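Local coordinates for protein bifunctional pinoresinol-lariciresinol reductase 1 (Thuja plicata, PDB 1QYD) that catalyses the NADPH-dependent, enantioselective reduction of pinoresinol to lariciresinol and of lariciresinol to secoisolariciresinol in lignan biosynthesis, at residues I184-V195 / I220-E231; Q234-Q242 / M305-V313. All coordinates share one frame; numbering follows the deposited sequence.

Overall arrangement
Contact 1 pairs strand 191-195 with strand 226-228, the latter an outer strand of a small mixed sheet that lies apart from the parallel sheet of the Rossmann-type fold. Strand 226-228 runs straight into helix 229-241, and contact 2 packs the later turns of that helix against the C-terminal segment 305-313. The two centres are 15 Å apart, and the contacts touch where Met305 CE lies 3.6 Å from Trp194 CB and Leu227 CD1 lies 3.9 Å from Ile235 CD1. Contact 1 is nearer the inferred functional sites: the Val195 side chain is about 8 Å from that of Ile16 at the NADP(+) site, and that of Tyr185 about 11 Å from that of His271 at the substrate site.

Contact 1 (I184-V195 / I220-E231)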
loop_
_atom_site.group_PDB
_atom_site.type_symbol
_atom_site.label_atom_id
_atom_site.label_comp_id
_atom_site.label_asym_id
_atom_site.label_seq_id
_atom_site.Cartn_x
_atom_site.Cartn_y
_atom_site.Cartn_z
ATOM N N ILE A 184 8.393 29.985 2.531
ATOM C CA ILE A 184 8.254 29.693 3.964
ATOM C C ILE A 184 6.814 29.295 4.281
ATOM O O ILE A 184 5.830 29.706 3.674
ATOM C CB ILE A 184 8.667 30.910 4.881
ATOM C CG1 ILE A 184 10.132 31.285 4.711
ATOM C CG2 ILE A 184 8.505 30.518 6.345
ATOM C CD1 ILE A 184 10.725 32.168 5.835
ATOM N N TYR A 185 6.683 28.409 5.253
ATOM C CA TYR A 185 5.396 27.871 5.583
ATOM C C TYR A 185 4.836 28.655 6.747
ATOM O O TYR A 185 5.199 28.535 7.917
ATOM C CB TYR A 185 5.595 26.376 5.871
ATOM C CG TYR A 185 6.234 25.707 4.647
ATOM C CD1 TYR A 185 7.560 25.256 4.709
ATOM C CD2 TYR A 185 5.521 25.623 3.443
ATOM C CE1 TYR A 185 8.185 24.751 3.572
ATOM C CE2 TYR A 185 6.127 25.106 2.312
ATOM C CZ TYR A 185 7.456 24.689 2.383
ATOM O OH TYR A 185 8.098 24.292 1.227
ATOM N N GLY A 186 3.997 29.577 6.304
ATOM C CA GLY A 186 3.228 30.420 7.195
ATOM C C GLY A 186 4.033 31.564 7.748
ATOM O O GLY A 186 4.215 32.623 7.137
ATOM N N ASP A 187 4.467 31.274 8.962
ATOM C CA ASP A 187 5.280 32.178 9.744
ATOM C C ASP A 187 6.723 31.747 9.657
ATOM O O ASP A 187 7.615 32.560 9.458
ATOM C CB ASP A 187 4.792 32.164 11.211
ATOM C CG ASP A 187 4.556 30.808 11.911
ATOM O OD1 ASP A 187 4.333 30.828 13.121
ATOM O OD2 ASP A 187 4.570 29.741 11.284
ATOM N N GLY A 188 6.926 30.433 9.768
ATOM C CA GLY A 188 8.245 29.838 9.821
ATOM C C GLY A 188 8.827 30.007 11.210
ATOM O O GLY A 188 10.032 30.145 11.349
ATOM N N ASN A 189 7.989 30.043 12.248
ATOM C CA ASN A 189 8.464 30.192 13.624
ATOM C C ASN A 189 8.352 28.938 14.456
ATOM O O ASN A 189 9.022 28.787 15.487
ATOM C CB ASN A 189 7.698 31.255 14.367
ATOM C CG ASN A 189 7.953 32.619 13.772
ATOM O OD1 ASN A 189 9.088 33.046 13.528
ATOM N ND2 ASN A 189 6.837 33.298 13.532
ATOM N N VAL A 190 7.451 28.091 13.927
ATOM C CA VAL A 190 7.118 26.774 14.430
ATOM C C VAL A 190 8.400 25.991 14.399
ATOM O O VAL A 190 9.048 25.902 13.367
ATOM C CB VAL A 190 6.096 26.101 13.538
ATOM C CG1 VAL A 190 5.781 24.756 14.149
ATOM C CG2 VAL A 190 4.831 26.943 13.398
ATOM N N LYS A 191 8.759 25.479 15.563
ATOM C CA LYS A 191 9.987 24.750 15.781
ATOM C C LYS A 191 10.021 23.335 15.213
ATOM O O LYS A 191 9.039 22.585 15.213
ATOM C CB LYS A 191 10.223 24.740 17.280
ATOM C CG LYS A 191 10.469 26.163 17.799
ATOM C CD LYS A 191 11.859 26.600 17.434
ATOM C CE LYS A 191 12.073 27.912 18.116
ATOM N NZ LYS A 191 13.500 28.124 18.270
ATOM N N GLY A 192 11.209 23.040 14.678
ATOM C CA GLY A 192 11.560 21.756 14.091
ATOM C C GLY A 192 12.903 21.272 14.653
ATOM O O GLY A 192 13.603 21.996 15.378
ATOM N N ILE A 193 13.275 20.021 14.365
ATOM C CA ILE A 193 14.516 19.491 14.895
ATOM C C ILE A 193 15.225 18.946 13.686
ATOM O O ILE A 193 14.615 18.379 12.795
ATOM C CB ILE A 193 14.171 18.415 15.991
ATOM C CG1 ILE A 193 13.451 19.117 17.125
ATOM C CG2 ILE A 193 15.414 17.750 16.572
ATOM C CD1 ILE A 193 12.970 18.185 18.188
ATOM N N TRP A 194 16.522 19.131 13.598
ATOM C CA TRP A 194 17.232 18.827 12.385
ATOM C C TRP A 194 18.467 18.038 12.824
ATOM O O TRP A 194 19.169 18.551 13.712
ATOM C CB TRP A 194 17.576 20.174 11.727
ATOM C CG TRP A 194 16.456 21.210 11.507
ATOM C CD1 TRP A 194 15.936 21.936 12.555
ATOM C CD2 TRP A 194 15.852 21.540 10.325
ATOM N NE1 TRP A 194 15.002 22.706 12.074
ATOM C CE2 TRP A 194 14.928 22.501 10.757
ATOM C CE3 TRP A 194 15.920 21.212 8.975
ATOM C CZ2 TRP A 194 14.069 23.134 9.866
ATOM C CZ3 TRP A 194 15.056 21.854 8.071
ATOM C CH2 TRP A 194 14.137 22.803 8.509
ATOM N N VAL A 195 18.761 16.805 12.307
ATOM C CA VAL A 195 19.897 15.989 12.767
ATOM C C VAL A 195 20.781 15.362 11.682
ATOM O O VAL A 195 20.343 14.795 10.686
ATOM C CB VAL A 195 19.402 14.834 13.714
ATOM C CG1 VAL A 195 20.584 14.146 14.384
ATOM C CG2 VAL A 195 18.599 15.386 14.888
ATOM N N ILE A 220 15.610 12.116 19.532
ATOM C CA ILE A 220 16.859 12.857 19.448
ATOM C C ILE A 220 16.278 14.256 19.251
ATOM O O ILE A 220 15.492 14.534 18.323
ATOM C CB ILE A 220 17.696 12.426 18.244
ATOM C CG1 ILE A 220 17.860 10.915 18.117
ATOM C CG2 ILE A 220 19.060 13.055 18.466
ATOM C CD1 ILE A 220 18.908 10.395 17.116
ATOM N N ARG A 221 16.589 15.087 20.266
ATOM C CA ARG A 221 16.089 16.460 20.343
ATOM C C ARG A 221 17.219 17.404 20.647
ATOM O O ARG A 221 17.150 18.047 21.697
ATOM C CB ARG A 221 15.015 16.598 21.452
ATOM C CG ARG A 221 13.619 16.368 20.948
ATOM C CD ARG A 221 12.567 16.595 21.997
ATOM N NE ARG A 221 11.271 16.467 21.339
ATOM C CZ ARG A 221 10.099 16.536 21.985
ATOM N NH1 ARG A 221 9.982 16.724 23.305
ATOM N NH2 ARG A 221 9.000 16.451 21.257
ATOM N N PRO A 222 18.301 17.532 19.843
ATOM C CA PRO A 222 19.576 18.073 20.297
ATOM C C PRO A 222 19.280 19.523 20.516
ATOM O O PRO A 222 18.684 20.158 19.647
ATOM C CB PRO A 222 20.548 17.875 19.216
ATOM C CG PRO A 222 19.846 16.910 18.316
ATOM C CD PRO A 222 18.372 17.274 18.419
ATOM N N PRO A 223 19.570 20.024 21.722
ATOM C CA PRO A 223 19.076 21.320 22.201
ATOM C C PRO A 223 19.237 22.456 21.172
ATOM O O PRO A 223 18.267 23.107 20.762
ATOM C CB PRO A 223 19.867 21.506 23.472
ATOM C CG PRO A 223 20.217 20.096 23.939
ATOM C CD PRO A 223 20.530 19.409 22.647
ATOM N N MET A 224 20.482 22.557 20.672
ATOM C CA MET A 224 20.899 23.567 19.704
ATOM C C MET A 224 20.181 23.575 18.354
ATOM O O MET A 224 20.027 24.635 17.722
ATOM C CB MET A 224 22.400 23.437 19.431
ATOM C CG MET A 224 23.216 23.998 20.583
ATOM S SD MET A 224 24.985 24.239 20.250
ATOM C CE MET A 224 24.878 25.715 19.271
ATOM N N ASN A 225 19.741 22.383 17.931
ATOM C CA ASN A 225 19.069 22.242 16.669
ATOM C C ASN A 225 17.572 22.196 16.839
ATOM O O ASN A 225 16.923 21.586 15.994
ATOM C CB ASN A 225 19.524 20.986 15.968
ATOM C CG ASN A 225 21.028 20.842 15.787
ATOM O OD1 ASN A 225 21.843 21.551 16.397
ATOM N ND2 ASN A 225 21.389 19.872 14.935
ATOM N N ILE A 226 16.944 22.779 17.894
ATOM C CA ILE A 226 15.473 22.860 17.901
ATOM C C ILE A 226 15.123 24.236 17.306
ATOM O O ILE A 226 14.833 25.262 17.951
ATOM C CB ILE A 226 14.896 22.750 19.309
ATOM C CG1 ILE A 226 15.352 21.477 20.020
ATOM C CG2 ILE A 226 13.374 22.791 19.139
ATOM C CD1 ILE A 226 15.282 21.488 21.556
ATOM N N LEU A 227 15.153 24.189 15.975
ATOM C CA LEU A 227 15.037 25.381 15.185
ATOM C C LEU A 227 13.878 25.402 14.221
ATOM O O LEU A 227 13.467 24.413 13.615
ATOM C CB LEU A 227 16.337 25.552 14.446
ATOM C CG LEU A 227 17.597 25.557 15.259
ATOM C CD1 LEU A 227 18.794 25.457 14.358
ATOM C CD2 LEU A 227 17.602 26.779 16.102
ATOM N N SER A 228 13.367 26.623 14.114
ATOM C CA SER A 228 12.288 26.907 13.202
ATOM C C SER A 228 12.818 26.920 11.777
ATOM O O SER A 228 14.028 26.820 11.564
ATOM C CB SER A 228 11.648 28.264 13.580
ATOM O OG SER A 228 12.435 29.460 13.544
ATOM N N GLN A 229 11.904 27.033 10.806
ATOM C CA GLN A 229 12.251 27.037 9.388
ATOM C C GLN A 229 13.119 28.195 8.952
ATOM O O GLN A 229 14.119 28.017 8.269
ATOM C CB GLN A 229 11.011 27.074 8.529
ATOM C CG GLN A 229 11.392 26.917 7.050
ATOM C CD GLN A 229 10.180 27.025 6.161
ATOM O OE1 GLN A 229 9.049 27.242 6.603
ATOM N NE2 GLN A 229 10.449 26.875 4.872
ATOM N N LYS A 230 12.624 29.365 9.355
ATOM C CA LYS A 230 13.212 30.663 9.149
ATOM C C LYS A 230 14.574 30.699 9.829
ATOM O O LYS A 230 15.522 31.207 9.239
ATOM C CB LYS A 230 12.186 31.626 9.729
ATOM C CG LYS A 230 12.203 33.148 9.623
ATOM C CD LYS A 230 10.958 33.623 10.419
ATOM C CE LYS A 230 10.826 35.162 10.569
ATOM N NZ LYS A 230 9.874 35.593 11.594
ATOM N N GLU A 231 14.764 30.170 11.033
ATOM C CA GLU A 231 16.081 30.207 11.628
ATOM C C GLU A 231 17.120 29.352 10.980
ATOM O O GLU A 231 18.288 29.617 11.249
ATOM C CB GLU A 231 16.102 29.766 13.030
ATOM C CG GLU A 231 15.269 30.601 13.967
ATOM C CD GLU A 231 15.293 29.916 15.312
ATOM O OE1 GLU A 231 14.513 28.984 15.511
ATOM O OE2 GLU A 231 16.124 30.298 16.134
#
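Strands 191-195 and 226-228 run antiparallel but strongly twisted, at 124°, with Gly192 and Leu227 as a hydrogen-bonded pair and Ile193 and Ile226 as a non-hydrogen-bonded one. Leu227 O is gripped from opposite faces of its carbonyl plane, by Gly192 N and by the indole NE1 of Trp194, whose nearly straight bond (2.8 Å) lies in the ring plane. Asn225 ND2 hydrogen-bonds Trp194 O (2.9 Å), which lies in its amide plane, while Ile193 CG2 rests on Pro222 CD. At the other end the extended Gln229, its CG anti to the backbone N (chi1 -174°), brings OE1 to Tyr185 N (3.0 Å) and lays its amide almost parallel to the tyrosine ring; Tyr185 OH bonds Ala169 O.

Ser228 and Glu231 form a capping box at the start of helix 229-241. Glu231 OE1 takes Ser228 N and OG on its anti side and Lys191 NZ on its syn side (3.1 Å), and the same ammonium reaches Ile226 O. A glutamine in place of Glu231 would probably leave the Lys191 ammonium without its opposite charge. Three donors on one oxygen are likely to favour the ionised carboxylate, so a salt bridge joins strand 191-195 to the helix start while backbone bonds pair the strands.

Contact 2 (Q234-Q242 / M305-V313); sequences QIWERLSEQ and MDSYLERYV
Ile235 sits against the first turn of helix 305-309, its CG2 3.5 Å from Met305 O and its CD1 against Met305 CB. With CG1 beside the backbone N (chi1 -66°), the longer branch runs across the Asp306 side chain, with CD1 by OD1, while CG2 also meets CD1 of Leu309 at 3.8 Å. One turn on, Leu239 brings a single methyl, CD2, onto the end of that helix: it lies 3.6 Å from Leu309 CB and touches the backbone between Leu309 and Glu310. Val313, the C-terminal residue, closes the apolar row, presenting CG1 to the indole of Trp236 at the pyrrole edge, near the ring plane, by NE1 and CD1 (3.7 Å to CD1).

Polar contact is confined to the margin. Arg238, bent at chi3, carries its guanidinium across Asp306, and NE stands 3.8 Å from OD2 in a long salt bridge, the two flat groups 22° apart. Glu310 adds a more distant negative charge, probably only a weak pull on the same guanidinium.

Behind this shell, Ser240 OG bonds Trp236 O at 2.9 Å and lies over the centre of one indole face. That carbonyl also accepts from Leu239 N and Ser240 N, next to a wider pi-type turn at 237-241. On the C-terminal side Tyr308 OH bonds Glu197 OE1 and Tyr312 OH bonds Met175 O.

The two helical segments cross at -48°, their axes 9.7 Å apart at closest approach, joined mainly by apolar packing. Met305 and Tyr308 reach past this interface to Ala161 of helix 161-164, placing helix 305-309 between that short helix and helix 229-241, which continues from strand 226-228.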
loop_
_atom_site.group_PDB
_atom_site.type_symbol
_atom_site.label_atom_id
_atom_site.label_comp_id
_atom_site.label_asym_id
_atom_site.label_seq_id
_atom_site.Cartn_x
_atom_site.Cartn_y
_atom_site.Cartn_z
ATOM N N GLN A 234 18.138 31.316 8.153
ATOM C CA GLN A 234 19.027 32.326 8.701
ATOM C C GLN A 234 20.470 31.955 8.946
ATOM O O GLN A 234 21.320 32.857 8.937
ATOM C CB GLN A 234 18.481 32.844 9.990
ATOM C CG GLN A 234 17.456 33.931 9.737
ATOM C CD GLN A 234 16.827 34.425 11.025
ATOM O OE1 GLN A 234 15.625 34.691 11.077
ATOM N NE2 GLN A 234 17.612 34.543 12.101
ATOM N N ILE A 235 20.745 30.662 9.171
ATOM C CA ILE A 235 22.110 30.156 9.264
ATOM C C ILE A 235 22.685 30.132 7.851
ATOM O O ILE A 235 23.888 30.324 7.685
ATOM C CB ILE A 235 22.085 28.737 9.884
ATOM C CG1 ILE A 235 21.605 28.820 11.340
ATOM C CG2 ILE A 235 23.474 28.103 9.802
ATOM C CD1 ILE A 235 21.095 27.518 11.997
ATOM N N TRP A 236 21.852 29.907 6.812
ATOM C CA TRP A 236 22.340 29.929 5.437
ATOM C C TRP A 236 22.704 31.358 5.091
ATOM O O TRP A 236 23.802 31.633 4.606
ATOM C CB TRP A 236 21.311 29.473 4.368
ATOM C CG TRP A 236 22.015 29.188 3.016
ATOM C CD1 TRP A 236 23.214 28.513 2.981
ATOM C CD2 TRP A 236 21.619 29.541 1.753
ATOM N NE1 TRP A 236 23.578 28.437 1.732
ATOM C CE2 TRP A 236 22.661 29.033 0.974
ATOM C CE3 TRP A 236 20.573 30.202 1.131
ATOM C CZ2 TRP A 236 22.690 29.165 -0.417
ATOM C CZ3 TRP A 236 20.596 30.344 -0.266
ATOM C CH2 TRP A 236 21.636 29.836 -1.046
ATOM N N GLU A 237 21.775 32.271 5.397
ATOM C CA GLU A 237 21.967 33.681 5.162
ATOM C C GLU A 237 23.258 34.091 5.812
ATOM O O GLU A 237 24.160 34.503 5.079
ATOM C CB GLU A 237 20.804 34.466 5.733
ATOM C CG GLU A 237 19.733 34.541 4.673
ATOM C CD GLU A 237 18.358 35.023 5.074
ATOM O OE1 GLU A 237 17.482 34.827 4.249
ATOM O OE2 GLU A 237 18.137 35.568 6.164
ATOM N N ARG A 238 23.401 33.809 7.115
ATOM C CA ARG A 238 24.628 34.145 7.831
ATOM C C ARG A 238 25.884 33.531 7.202
ATOM O O ARG A 238 26.971 34.109 7.314
ATOM C CB ARG A 238 24.507 33.687 9.288
ATOM C CG ARG A 238 25.712 34.041 10.148
ATOM C CD ARG A 238 25.861 33.201 11.426
ATOM N NE ARG A 238 26.488 31.877 11.234
ATOM C CZ ARG A 238 27.821 31.677 11.063
ATOM N NH1 ARG A 238 28.719 32.689 11.037
ATOM N NH2 ARG A 238 28.279 30.423 10.966
ATOM N N LEU A 239 25.745 32.411 6.469
ATOM C CA LEU A 239 26.890 31.668 5.961
ATOM C C LEU A 239 27.330 32.003 4.557
ATOM O O LEU A 239 28.511 32.231 4.279
ATOM C CB LEU A 239 26.573 30.182 6.056
ATOM C CG LEU A 239 27.111 29.326 7.193
ATOM C CD1 LEU A 239 26.677 29.864 8.523
ATOM C CD2 LEU A 239 26.566 27.926 7.048
ATOM N N SER A 240 26.344 31.998 3.666
ATOM C CA SER A 240 26.565 32.321 2.270
ATOM C C SER A 240 26.868 33.821 2.096
ATOM O O SER A 240 27.544 34.275 1.166
ATOM C CB SER A 240 25.306 31.896 1.478
ATOM O OG SER A 240 24.091 32.509 1.909
ATOM N N GLU A 241 26.379 34.568 3.097
ATOM C CA GLU A 241 26.422 36.012 3.223
ATOM C C GLU A 241 25.511 36.587 2.161
ATOM O O GLU A 241 25.914 37.366 1.298
ATOM C CB GLU A 241 27.846 36.549 3.037
ATOM C CG GLU A 241 28.830 36.048 4.072
ATOM C CD GLU A 241 30.212 36.581 3.796
ATOM O OE1 GLU A 241 30.631 37.488 4.505
ATOM O OE2 GLU A 241 30.859 36.096 2.870
ATOM N N GLN A 242 24.261 36.130 2.199
ATOM C CA GLN A 242 23.271 36.665 1.292
ATOM C C GLN A 242 21.898 36.540 1.897
ATOM O O GLN A 242 21.576 35.562 2.564
ATOM C CB GLN A 242 23.316 35.936 -0.070
ATOM C CG GLN A 242 22.998 34.451 -0.143
ATOM C CD GLN A 242 23.324 33.876 -1.510
ATOM O OE1 GLN A 242 24.455 33.472 -1.797
ATOM N NE2 GLN A 242 22.319 33.840 -2.383
ATOM N N MET A 305 23.351 22.934 12.892
ATOM C CA MET A 305 23.036 23.260 11.504
ATOM C C MET A 305 23.937 24.341 10.885
ATOM O O MET A 305 23.908 24.634 9.705
ATOM C CB MET A 305 21.588 23.670 11.448
ATOM C CG MET A 305 20.728 22.597 12.051
ATOM S SD MET A 305 21.225 21.027 11.322
ATOM C CE MET A 305 20.359 21.309 9.828
ATOM N N ASP A 306 24.772 24.946 11.709
ATOM C CA ASP A 306 25.790 25.907 11.374
ATOM C C ASP A 306 26.914 25.059 10.845
ATOM O O ASP A 306 27.325 25.214 9.707
ATOM C CB ASP A 306 26.189 26.659 12.645
ATOM C CG ASP A 306 25.084 27.562 13.213
ATOM O OD1 ASP A 306 24.085 27.068 13.753
ATOM O OD2 ASP A 306 25.213 28.784 13.089
ATOM N N SER A 307 27.399 24.098 11.613
ATOM C CA SER A 307 28.466 23.243 11.145
ATOM C C SER A 307 28.071 22.285 10.013
ATOM O O SER A 307 28.901 21.962 9.159
ATOM C CB SER A 307 28.973 22.544 12.381
ATOM O OG SER A 307 29.335 23.558 13.323
ATOM N N TYR A 308 26.805 21.851 9.964
ATOM C CA TYR A 308 26.282 21.062 8.856
ATOM C C TYR A 308 26.122 21.938 7.609
ATOM O O TYR A 308 26.539 21.535 6.520
ATOM C CB TYR A 308 24.930 20.458 9.215
ATOM C CG TYR A 308 24.467 19.380 8.235
ATOM C CD1 TYR A 308 24.816 18.064 8.484
ATOM C CD2 TYR A 308 23.718 19.678 7.087
ATOM C CE1 TYR A 308 24.443 17.048 7.619
ATOM C CE2 TYR A 308 23.331 18.651 6.209
ATOM C CZ TYR A 308 23.704 17.338 6.490
ATOM O OH TYR A 308 23.350 16.295 5.654
ATOM N N LEU A 309 25.527 23.147 7.704
ATOM C CA LEU A 309 25.433 24.035 6.550
ATOM C C LEU A 309 26.786 24.633 6.123
ATOM O O LEU A 309 26.990 24.908 4.943
ATOM C CB LEU A 309 24.359 25.113 6.870
ATOM C CG LEU A 309 22.898 24.606 6.730
ATOM C CD1 LEU A 309 21.949 25.525 7.443
ATOM C CD2 LEU A 309 22.457 24.607 5.273
ATOM N N GLU A 310 27.773 24.685 7.034
ATOM C CA GLU A 310 29.145 25.160 6.821
ATOM C C GLU A 310 29.925 24.244 5.872
ATOM O O GLU A 310 31.158 24.191 5.885
ATOM C CB GLU A 310 29.827 25.257 8.218
ATOM C CG GLU A 310 31.194 25.910 8.499
ATOM C CD GLU A 310 31.538 26.097 9.999
ATOM O OE1 GLU A 310 31.339 27.202 10.512
ATOM O OE2 GLU A 310 32.010 25.163 10.666
ATOM N N ARG A 311 29.204 23.505 5.035
ATOM C CA ARG A 311 29.788 22.653 4.020
ATOM C C ARG A 311 28.858 22.579 2.832
ATOM O O ARG A 311 29.214 22.028 1.802
ATOM C CB ARG A 311 30.014 21.200 4.481
ATOM C CG ARG A 311 28.773 20.381 4.845
ATOM C CD ARG A 311 29.093 18.878 4.991
ATOM N NE ARG A 311 28.189 18.167 5.904
ATOM C CZ ARG A 311 28.592 17.886 7.146
ATOM N NH1 ARG A 311 29.801 18.229 7.594
ATOM N NH2 ARG A 311 27.778 17.251 7.969
ATOM N N TYR A 312 27.627 23.045 2.965
ATOM C CA TYR A 312 26.744 23.078 1.828
ATOM C C TYR A 312 27.117 24.274 0.963
ATOM O O TYR A 312 26.675 24.398 -0.186
ATOM C CB TYR A 312 25.330 23.181 2.324
ATOM C CG TYR A 312 24.514 21.952 1.994
ATOM C CD1 TYR A 312 24.053 21.773 0.700
ATOM C CD2 TYR A 312 24.194 21.037 2.993
ATOM C CE1 TYR A 312 23.248 20.676 0.396
ATOM C CE2 TYR A 312 23.395 19.926 2.700
ATOM C CZ TYR A 312 22.918 19.751 1.398
ATOM O OH TYR A 312 22.085 18.671 1.097
ATOM N N VAL A 313 27.921 25.180 1.548
ATOM C CA VAL A 313 28.482 26.295 0.822
ATOM C C VAL A 313 29.993 26.038 0.727
ATOM O O VAL A 313 30.424 25.713 -0.374
ATOM C CB VAL A 313 28.087 27.664 1.543
ATOM C CG1 VAL A 313 26.554 27.590 1.751
ATOM C CG2 VAL A 313 28.715 27.943 2.887
ATOM O OXT VAL A 313 30.736 26.049 1.708
#